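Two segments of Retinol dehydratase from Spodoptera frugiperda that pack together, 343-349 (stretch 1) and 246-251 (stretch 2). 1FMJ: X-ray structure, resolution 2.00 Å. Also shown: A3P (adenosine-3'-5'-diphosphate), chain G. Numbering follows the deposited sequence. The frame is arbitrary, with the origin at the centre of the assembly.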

# COMPACT_ATOMS: atom_id res chain seq x y z
N ASP A 343 -22.67 -0.23 -7.20
CA ASP A 343 -23.13 -0.98 -6.04
C ASP A 343 -22.07 -1.02 -4.93
O ASP A 343 -22.23 -1.71 -3.93
CB ASP A 343 -23.54 -2.40 -6.44
CG ASP A 343 -22.41 -3.19 -7.07
OD1 ASP A 343 -21.44 -2.57 -7.57
OD2 ASP A 343 -22.50 -4.43 -7.06
N LEU A 344 -21.00 -0.25 -5.12
CA LEU A 344 -19.93 -0.18 -4.13
C LEU A 344 -20.43 0.45 -2.83
O LEU A 344 -21.02 1.54 -2.84
CB LEU A 344 -18.76 0.66 -4.66
CG LEU A 344 -17.58 0.84 -3.70
CD1 LEU A 344 -17.10 -0.52 -3.22
CD2 LEU A 344 -16.46 1.61 -4.39
N ARG A 345 -20.20 -0.24 -1.72
CA ARG A 345 -20.62 0.25 -0.40
C ARG A 345 -19.62 -0.18 0.67
O ARG A 345 -19.14 -1.32 0.66
CB ARG A 345 -22.00 -0.31 -0.04
CG ARG A 345 -23.17 0.23 -0.87
CD ARG A 345 -23.44 1.70 -0.57
NE ARG A 345 -24.66 2.18 -1.24
CZ ARG A 345 -24.81 2.30 -2.56
NH1 ARG A 345 -23.82 1.99 -3.38
NH2 ARG A 345 -25.96 2.73 -3.05
N TYR A 346 -19.32 0.72 1.60
CA TYR A 346 -18.42 0.39 2.69
C TYR A 346 -19.22 -0.03 3.91
O TYR A 346 -20.12 0.69 4.35
CB TYR A 346 -17.52 1.58 3.03
CG TYR A 346 -16.49 1.86 1.96
CD1 TYR A 346 -16.84 2.49 0.77
CD2 TYR A 346 -15.16 1.46 2.12
CE1 TYR A 346 -15.92 2.72 -0.23
CE2 TYR A 346 -14.22 1.67 1.12
CZ TYR A 346 -14.61 2.30 -0.05
OH TYR A 346 -13.68 2.53 -1.04
N PRO A 347 -18.90 -1.21 4.47
CA PRO A 347 -19.53 -1.81 5.65
C PRO A 347 -19.77 -0.86 6.82
O PRO A 347 -20.82 -0.91 7.47
CB PRO A 347 -18.56 -2.92 6.02
CG PRO A 347 -18.03 -3.35 4.71
CD PRO A 347 -17.78 -2.04 4.00
N ASN A 348 -18.80 0.00 7.11
CA ASN A 348 -18.91 0.93 8.23
C ASN A 348 -19.82 2.13 7.98
O ASN A 348 -20.45 2.63 8.91
CB ASN A 348 -17.51 1.41 8.62
N MET A 349 -19.86 2.59 6.73
CA MET A 349 -20.69 3.74 6.39
C MET A 349 -22.17 3.44 6.53
O MET A 349 -22.50 2.24 6.66
CB MET A 349 -20.40 4.19 4.96
CG MET A 349 -19.01 4.76 4.77
SD MET A 349 -18.67 5.17 3.06
CE MET A 349 -19.74 6.57 2.84
P1 A3P G . -3.83 3.20 11.14
O1P A3P G . -2.90 4.21 10.62
O2P A3P G . -3.45 2.75 12.49
O3P A3P G . -5.21 3.73 11.16
P2 A3P G . -1.21 -1.00 5.39
O4P A3P G . -0.61 -2.23 5.93
O5P A3P G . -1.97 -1.29 4.15
O6P A3P G . -0.15 0.02 5.15
O5' A3P G . -2.23 -0.42 6.45
C5' A3P G . -1.81 -0.02 7.75
C4' A3P G . -3.01 0.24 8.66
O4' A3P G . -3.40 -1.04 9.25
C3' A3P G . -2.66 1.15 9.84
O3' A3P G . -3.83 1.94 10.16
C2' A3P G . -2.23 0.13 10.88
O2' A3P G . -2.06 0.57 12.22
C1' A3P G . -3.29 -0.94 10.68
N9 A3P G . -2.91 -2.24 11.25
C8 A3P G . -1.72 -2.94 11.12
N7 A3P G . -1.68 -4.08 11.75
C5 A3P G . -2.94 -4.16 12.35
C6 A3P G . -3.57 -5.14 13.19
N6 A3P G . -2.98 -6.28 13.56
N1 A3P G . -4.87 -4.90 13.62
C2 A3P G . -5.52 -3.74 13.25
N3 A3P G . -5.02 -2.74 12.47
C4 A3P G . -3.72 -3.01 12.05
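Stretch 2 (246-251) LFYEDY

Stretch 2 runs from the end of a strand into a helix, whereas stretch 1 has no regular helix or strand; the two chains run in broadly the same direction. The contact buries 298 Å² in total, and the closest CA atoms across it, those of Asn348 and Glu249, are 6.7 Å apart. Leu246, with extended phi/psi of -131/159, stays out of reach.

Phe247 (-114/132, chi1 m) points its CA-to-CB bond toward stretch 1 and supplies most of the packing. Pro347 CD lies 3.5 Å from the Phe247 ring centroid and 12° off the ring normal, a CH-pi contact over one face. The edge of Phe247 is directed at the face of Tyr346 in an offset arrangement, with centroids 5.4 Å apart and planes at 66°; Phe247 CE2 comes within 3.7 Å of Tyr346 CD2. Phe247 CZ meets Arg345 O at 3.3 Å and, near the ring plane, Leu344 CD1 at 4.5 Å.

At Tyr248 phi/psi shift to -53/-37, and its side chain serves the ligand instead: Tyr248 OH donates a hydrogen bond to A3P N3 at 2.9 Å. The CA-to-CB bond of Glu249 again points toward stretch 1, its CG 3.7 Å from Asn348 CB. Asp250 starts sideways, yet its OD2 reaches within 3.8 Å of Pro347 CG. Tyr251 is out of reach of stretch 1. No hydrogen bond links the modelled atoms; the Asn348 side chain is incomplete.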

# COMPACT_ATOMS: atom_id res chain seq x y z
N LEU A 246 -11.83 -7.56 0.27
CA LEU A 246 -12.15 -7.49 1.69
C LEU A 246 -12.11 -6.05 2.17
O LEU A 246 -11.48 -5.19 1.54
CB LEU A 246 -11.17 -8.32 2.51
CG LEU A 246 -11.03 -9.81 2.20
CD1 LEU A 246 -9.97 -10.42 3.10
CD2 LEU A 246 -12.39 -10.51 2.40
N PHE A 247 -12.78 -5.78 3.28
CA PHE A 247 -12.79 -4.45 3.87
C PHE A 247 -12.07 -4.48 5.20
O PHE A 247 -12.32 -5.35 6.04
CB PHE A 247 -14.22 -3.95 4.08
CG PHE A 247 -14.94 -3.60 2.80
CD1 PHE A 247 -15.84 -4.48 2.22
CD2 PHE A 247 -14.71 -2.37 2.19
CE1 PHE A 247 -16.50 -4.15 1.05
CE2 PHE A 247 -15.37 -2.03 1.01
CZ PHE A 247 -16.27 -2.92 0.44
N TYR A 248 -11.17 -3.53 5.40
CA TYR A 248 -10.39 -3.44 6.63
C TYR A 248 -11.29 -3.44 7.87
O TYR A 248 -10.94 -4.02 8.90
CB TYR A 248 -9.55 -2.17 6.61
CG TYR A 248 -8.88 -1.85 7.93
CD1 TYR A 248 -7.78 -2.59 8.38
CD2 TYR A 248 -9.35 -0.81 8.72
CE1 TYR A 248 -7.17 -2.28 9.60
CE2 TYR A 248 -8.75 -0.50 9.93
CZ TYR A 248 -7.67 -1.24 10.37
OH TYR A 248 -7.08 -0.90 11.56
N GLU A 249 -12.44 -2.80 7.76
CA GLU A 249 -13.37 -2.74 8.88
C GLU A 249 -13.82 -4.14 9.33
O GLU A 249 -13.92 -4.41 10.53
CB GLU A 249 -14.59 -1.89 8.51
CG GLU A 249 -14.32 -0.39 8.39
CD GLU A 249 -13.53 0.01 7.15
OE1 GLU A 249 -13.54 -0.76 6.16
OE2 GLU A 249 -12.92 1.10 7.15
N ASP A 250 -14.07 -5.03 8.38
CA ASP A 250 -14.50 -6.37 8.73
C ASP A 250 -13.46 -7.14 9.53
O ASP A 250 -13.81 -8.03 10.31
CB ASP A 250 -14.91 -7.15 7.48
CG ASP A 250 -16.19 -6.61 6.86
OD1 ASP A 250 -17.10 -6.23 7.63
OD2 ASP A 250 -16.31 -6.58 5.61
N TYR A 251 -12.19 -6.79 9.36
CA TYR A 251 -11.10 -7.43 10.10
C TYR A 251 -11.28 -7.12 11.59
O TYR A 251 -10.99 -7.96 12.45
CB TYR A 251 -9.75 -6.86 9.66
CG TYR A 251 -9.08 -7.54 8.47
CD1 TYR A 251 -8.02 -6.92 7.81
CD2 TYR A 251 -9.48 -8.80 8.03
CE1 TYR A 251 -7.37 -7.54 6.75
CE2 TYR A 251 -8.83 -9.44 6.96
CZ TYR A 251 -7.78 -8.79 6.32
OH TYR A 251 -7.12 -9.38 5.27